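Local coordinates for protein ribonuclease (Nicotiana glutinosa, PDB 1IYB) that probably cleaves RNA as a ribonuclease of the T2 family and binds guanosine-5'-monophosphate in a guanine-recognising pocket, at residues Q124-I136 / N146-Y158. Sequence-based numbering, arbitrary orientation.
Sequences QINLLEILQGAGI and NSIKNAIRSAIGY
Ile-130 and Ile-152 lie where helix 127-133 crosses helix 146-156, the two axes coming within 9.1 Å of each other at 110° between their N-to-C directions. The largest share of the contact belongs to Ile-130, which enters, knob into hole, among Ala-151, Ile-152, Ala-155 and Ile-156. Its two branches divide the work. CG2, anti to the backbone N, lies 3.6 Å from the carbonyl O of Ala-151 and also meets the methyl of Ala-155, while CD1 reaches CG2 of Ile-156 at 3.8 Å, the two side chains crossing at about a right angle. With only a methyl here, as in an alanine, the hole between the four residues would probably stand partly unfilled, and Ala-155 CB would lose its neighbour across the contact. Small residues permit the close approach farther along, where CB of Ala-134 and CB of Ala-151 stand 3.8 Å apart. In the ribonuclease T2 fold of this enzyme, both helices pack against the four-stranded antiparallel sheet: Leu-127 and Ile-152, whose CD2 and CD1 respectively are 4.0 Å apart, both also touch Ile-177 of strand 172-182, and Ile-148 rests on Ile-162 of strand 161-166. Leu-131 points CD2 at CG2 of Ile-148, 4.1 Å away. Beyond it a Schellman motif with Gly-135 as its C-prime residue ends helix 127-133: Ile-136 N bonds to Leu-131 O and Gly-135 N to Gln-132 O, with Ala-134 N a second donor to Leu-131 O from the opposite face of its plane. The turn brings Ile-136 back to the partner helix, its CD1 3.7 Å from the carbonyl O of Ser-147, whose hydroxyl bonds to Ser-144 O.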
loop_
_atom_site.group_PDB
_atom_site.type_symbol
_atom_site.label_atom_id
_atom_site.label_comp_id
_atom_site.label_asym_id
_atom_site.label_seq_id
_atom_site.Cartn_x
_atom_site.Cartn_y
_atom_site.Cartn_z
ATOM N N GLN A 124 16.818 8.200 -22.189
ATOM C CA GLN A 124 17.588 7.018 -22.573
ATOM C C GLN A 124 16.711 5.945 -23.217
ATOM O O GLN A 124 17.147 5.223 -24.115
ATOM C CB GLN A 124 18.257 6.429 -21.326
ATOM C CG GLN A 124 19.114 5.186 -21.561
ATOM C CD GLN A 124 19.413 4.429 -20.272
ATOM O OE1 GLN A 124 19.576 5.026 -19.206
ATOM N NE2 GLN A 124 19.499 3.107 -20.371
ATOM N N ILE A 125 15.468 5.859 -22.756
ATOM C CA ILE A 125 14.533 4.853 -23.242
ATOM C C ILE A 125 13.289 5.470 -23.876
ATOM O O ILE A 125 12.244 5.586 -23.230
ATOM C CB ILE A 125 14.112 3.937 -22.076
ATOM C CG1 ILE A 125 15.365 3.414 -21.368
ATOM C CG2 ILE A 125 13.262 2.784 -22.588
ATOM C CD1 ILE A 125 15.088 2.690 -20.080
ATOM N N ASN A 126 13.410 5.871 -25.139
ATOM C CA ASN A 126 12.291 6.469 -25.866
ATOM C C ASN A 126 11.483 5.324 -26.461
ATOM O O ASN A 126 11.786 4.830 -27.550
ATOM C CB ASN A 126 12.805 7.373 -26.985
ATOM C CG ASN A 126 11.705 8.222 -27.599
ATOM O OD1 ASN A 126 10.588 7.755 -27.804
ATOM N ND2 ASN A 126 12.026 9.475 -27.907
ATOM N N LEU A 127 10.452 4.906 -25.738
ATOM C CA LEU A 127 9.619 3.791 -26.158
ATOM C C LEU A 127 8.854 4.004 -27.455
ATOM O O LEU A 127 8.747 3.088 -28.266
ATOM C CB LEU A 127 8.650 3.430 -25.037
ATOM C CG LEU A 127 9.345 2.942 -23.766
ATOM C CD1 LEU A 127 8.337 2.863 -22.631
ATOM C CD2 LEU A 127 9.989 1.585 -24.023
ATOM N N LEU A 128 8.318 5.202 -27.659
ATOM C CA LEU A 128 7.576 5.462 -28.885
ATOM C C LEU A 128 8.487 5.278 -30.092
ATOM O O LEU A 128 8.114 4.621 -31.062
ATOM C CB LEU A 128 7.002 6.880 -28.889
ATOM C CG LEU A 128 6.203 7.242 -30.147
ATOM C CD1 LEU A 128 4.941 6.400 -30.213
ATOM C CD2 LEU A 128 5.855 8.723 -30.132
ATOM N N GLU A 129 9.686 5.849 -30.032
ATOM C CA GLU A 129 10.621 5.730 -31.145
ATOM C C GLU A 129 11.109 4.305 -31.361
ATOM O O GLU A 129 11.302 3.879 -32.497
ATOM C CB GLU A 129 11.807 6.674 -30.956
ATOM C CG GLU A 129 11.443 8.132 -31.213
ATOM C CD GLU A 129 12.651 9.045 -31.219
ATOM O OE1 GLU A 129 13.307 9.165 -30.168
ATOM O OE2 GLU A 129 12.944 9.644 -32.276
ATOM N N ILE A 130 11.313 3.570 -30.274
ATOM C CA ILE A 130 11.756 2.188 -30.377
ATOM C C ILE A 130 10.670 1.367 -31.063
ATOM O O ILE A 130 10.942 0.608 -31.993
ATOM C CB ILE A 130 12.026 1.574 -28.982
ATOM C CG1 ILE A 130 13.279 2.197 -28.366
ATOM C CG2 ILE A 130 12.166 0.058 -29.095
ATOM C CD1 ILE A 130 13.462 1.858 -26.900
ATOM N N LEU A 131 9.433 1.533 -30.610
ATOM C CA LEU A 131 8.331 0.779 -31.177
ATOM C C LEU A 131 8.040 1.154 -32.622
ATOM O O LEU A 131 7.867 0.277 -33.467
ATOM C CB LEU A 131 7.081 0.937 -30.304
ATOM C CG LEU A 131 7.235 0.252 -28.936
ATOM C CD1 LEU A 131 6.031 0.546 -28.054
ATOM C CD2 LEU A 131 7.407 -1.251 -29.132
ATOM N N GLN A 132 8.005 2.448 -32.924
ATOM C CA GLN A 132 7.727 2.842 -34.297
ATOM C C GLN A 132 8.870 2.427 -35.218
ATOM O O GLN A 132 8.662 2.203 -36.414
ATOM C CB GLN A 132 7.445 4.349 -34.370
ATOM C CG GLN A 132 6.148 4.723 -33.644
ATOM C CD GLN A 132 5.615 6.100 -34.002
ATOM O OE1 GLN A 132 6.209 7.122 -33.660
ATOM N NE2 GLN A 132 4.485 6.131 -34.701
ATOM N N GLY A 133 10.068 2.289 -34.656
ATOM C CA GLY A 133 11.210 1.870 -35.447
ATOM C C GLY A 133 11.048 0.431 -35.909
ATOM O O GLY A 133 11.695 -0.005 -36.866
ATOM N N ALA A 134 10.177 -0.306 -35.226
ATOM C CA ALA A 134 9.917 -1.702 -35.558
ATOM C C ALA A 134 8.554 -1.879 -36.227
ATOM O O ALA A 134 8.065 -2.999 -36.371
ATOM C CB ALA A 134 9.999 -2.562 -34.296
ATOM N N GLY A 135 7.939 -0.773 -36.632
ATOM C CA GLY A 135 6.647 -0.854 -37.291
ATOM C C GLY A 135 5.461 -1.020 -36.358
ATOM O O GLY A 135 4.383 -1.431 -36.783
ATOM N N ILE A 136 5.664 -0.703 -35.084
ATOM C CA ILE A 136 4.610 -0.806 -34.079
ATOM C C ILE A 136 4.204 0.621 -33.724
ATOM O O ILE A 136 4.894 1.302 -32.971
ATOM C CB ILE A 136 5.130 -1.556 -32.825
ATOM C CG1 ILE A 136 5.605 -2.954 -33.237
ATOM C CG2 ILE A 136 4.038 -1.649 -31.765
ATOM C CD1 ILE A 136 6.293 -3.744 -32.135
ATOM N N ASN A 146 4.692 -10.403 -27.758
ATOM C CA ASN A 146 6.091 -10.721 -27.998
ATOM C C ASN A 146 6.796 -9.751 -28.949
ATOM O O ASN A 146 7.987 -9.482 -28.788
ATOM C CB ASN A 146 6.223 -12.153 -28.522
ATOM C CG ASN A 146 6.027 -13.194 -27.439
ATOM O OD1 ASN A 146 6.670 -13.141 -26.389
ATOM N ND2 ASN A 146 5.145 -14.156 -27.693
ATOM N N SER A 147 6.075 -9.220 -29.935
ATOM C CA SER A 147 6.685 -8.281 -30.874
ATOM C C SER A 147 7.084 -7.004 -30.138
ATOM O O SER A 147 8.127 -6.408 -30.414
ATOM C CB SER A 147 5.716 -7.941 -32.014
ATOM O OG SER A 147 4.659 -7.102 -31.578
ATOM N N ILE A 148 6.245 -6.599 -29.190
ATOM C CA ILE A 148 6.489 -5.399 -28.404
ATOM C C ILE A 148 7.686 -5.615 -27.479
ATOM O O ILE A 148 8.587 -4.778 -27.402
ATOM C CB ILE A 148 5.227 -5.033 -27.575
ATOM C CG1 ILE A 148 4.085 -4.644 -28.522
ATOM C CG2 ILE A 148 5.531 -3.892 -26.606
ATOM C CD1 ILE A 148 2.736 -4.499 -27.835
ATOM N N LYS A 149 7.695 -6.749 -26.788
ATOM C CA LYS A 149 8.789 -7.077 -25.878
ATOM C C LYS A 149 10.123 -7.174 -26.611
ATOM O O LYS A 149 11.127 -6.610 -26.177
ATOM C CB LYS A 149 8.524 -8.417 -25.188
ATOM C CG LYS A 149 7.400 -8.417 -24.178
ATOM C CD LYS A 149 7.222 -9.816 -23.609
ATOM C CE LYS A 149 6.172 -9.858 -22.514
ATOM N NZ LYS A 149 6.076 -11.223 -21.920
ATOM N N ASN A 150 10.129 -7.890 -27.730
ATOM C CA ASN A 150 11.362 -8.089 -28.479
ATOM C C ASN A 150 11.889 -6.856 -29.200
ATOM O O ASN A 150 13.099 -6.708 -29.364
ATOM C CB ASN A 150 11.197 -9.266 -29.444
ATOM C CG ASN A 150 10.967 -10.580 -28.712
ATOM O OD1 ASN A 150 11.429 -10.758 -27.582
ATOM N ND2 ASN A 150 10.267 -11.509 -29.352
ATOM N N ALA A 151 10.996 -5.967 -29.621
ATOM C CA ALA A 151 11.427 -4.745 -30.283
ATOM C C ALA A 151 12.213 -3.928 -29.260
ATOM O O ALA A 151 13.253 -3.350 -29.566
ATOM C CB ALA A 151 10.218 -3.956 -30.771
ATOM N N ILE A 152 11.709 -3.898 -28.030
ATOM C CA ILE A 152 12.368 -3.157 -26.963
ATOM C C ILE A 152 13.671 -3.833 -26.536
ATOM O O ILE A 152 14.685 -3.165 -26.338
ATOM C CB ILE A 152 11.420 -3.002 -25.756
ATOM C CG1 ILE A 152 10.232 -2.124 -26.165
ATOM C CG2 ILE A 152 12.167 -2.397 -24.571
ATOM C CD1 ILE A 152 9.080 -2.158 -25.187
ATOM N N ARG A 153 13.648 -5.155 -26.414
ATOM C CA ARG A 153 14.847 -5.883 -26.017
ATOM C C ARG A 153 15.979 -5.675 -27.020
ATOM O O ARG A 153 17.128 -5.467 -26.636
ATOM C CB ARG A 153 14.547 -7.376 -25.883
ATOM C CG ARG A 153 15.739 -8.178 -25.385
ATOM C CD ARG A 153 15.399 -9.649 -25.244
ATOM N NE ARG A 153 15.039 -10.255 -26.521
ATOM C CZ ARG A 153 14.719 -11.536 -26.673
ATOM N NH1 ARG A 153 14.713 -12.350 -25.624
ATOM N NH2 ARG A 153 14.401 -12.003 -27.874
ATOM N N SER A 154 15.657 -5.729 -28.309
ATOM C CA SER A 154 16.672 -5.541 -29.338
ATOM C C SER A 154 17.268 -4.138 -29.283
ATOM O O SER A 154 18.442 -3.939 -29.599
ATOM C CB SER A 154 16.074 -5.780 -30.729
ATOM O OG SER A 154 15.646 -7.120 -30.875
ATOM N N ALA A 155 16.455 -3.170 -28.876
ATOM C CA ALA A 155 16.895 -1.784 -28.807
ATOM C C ALA A 155 17.733 -1.422 -27.587
ATOM O O ALA A 155 18.810 -0.842 -27.725
ATOM C CB ALA A 155 15.686 -0.855 -28.895
ATOM N N ILE A 156 17.248 -1.753 -26.394
ATOM C CA ILE A 156 17.971 -1.404 -25.178
ATOM C C ILE A 156 18.812 -2.529 -24.585
ATOM O O ILE A 156 19.631 -2.289 -23.696
ATOM C CB ILE A 156 17.008 -0.872 -24.093
ATOM C CG1 ILE A 156 16.122 -2.000 -23.565
ATOM C CG2 ILE A 156 16.148 0.239 -24.676
ATOM C CD1 ILE A 156 15.215 -1.572 -22.429
ATOM N N GLY A 157 18.605 -3.753 -25.063
ATOM C CA GLY A 157 19.389 -4.875 -24.573
ATOM C C GLY A 157 18.855 -5.608 -23.357
ATOM O O GLY A 157 19.528 -6.496 -22.822
ATOM N N TYR A 158 17.655 -5.243 -22.914
ATOM C CA TYR A 158 17.026 -5.870 -21.753
ATOM C C TYR A 158 15.552 -6.143 -22.033
ATOM O O TYR A 158 14.911 -5.409 -22.785
ATOM C CB TYR A 158 17.164 -4.969 -20.519
ATOM C CG TYR A 158 18.597 -4.723 -20.115
ATOM C CD1 TYR A 158 19.375 -3.768 -20.772
ATOM C CD2 TYR A 158 19.196 -5.487 -19.116
ATOM C CE1 TYR A 158 20.716 -3.584 -20.444
ATOM C CE2 TYR A 158 20.533 -5.313 -18.782
ATOM C CZ TYR A 158 21.287 -4.362 -19.452
ATOM O OH TYR A 158 22.619 -4.206 -19.139
#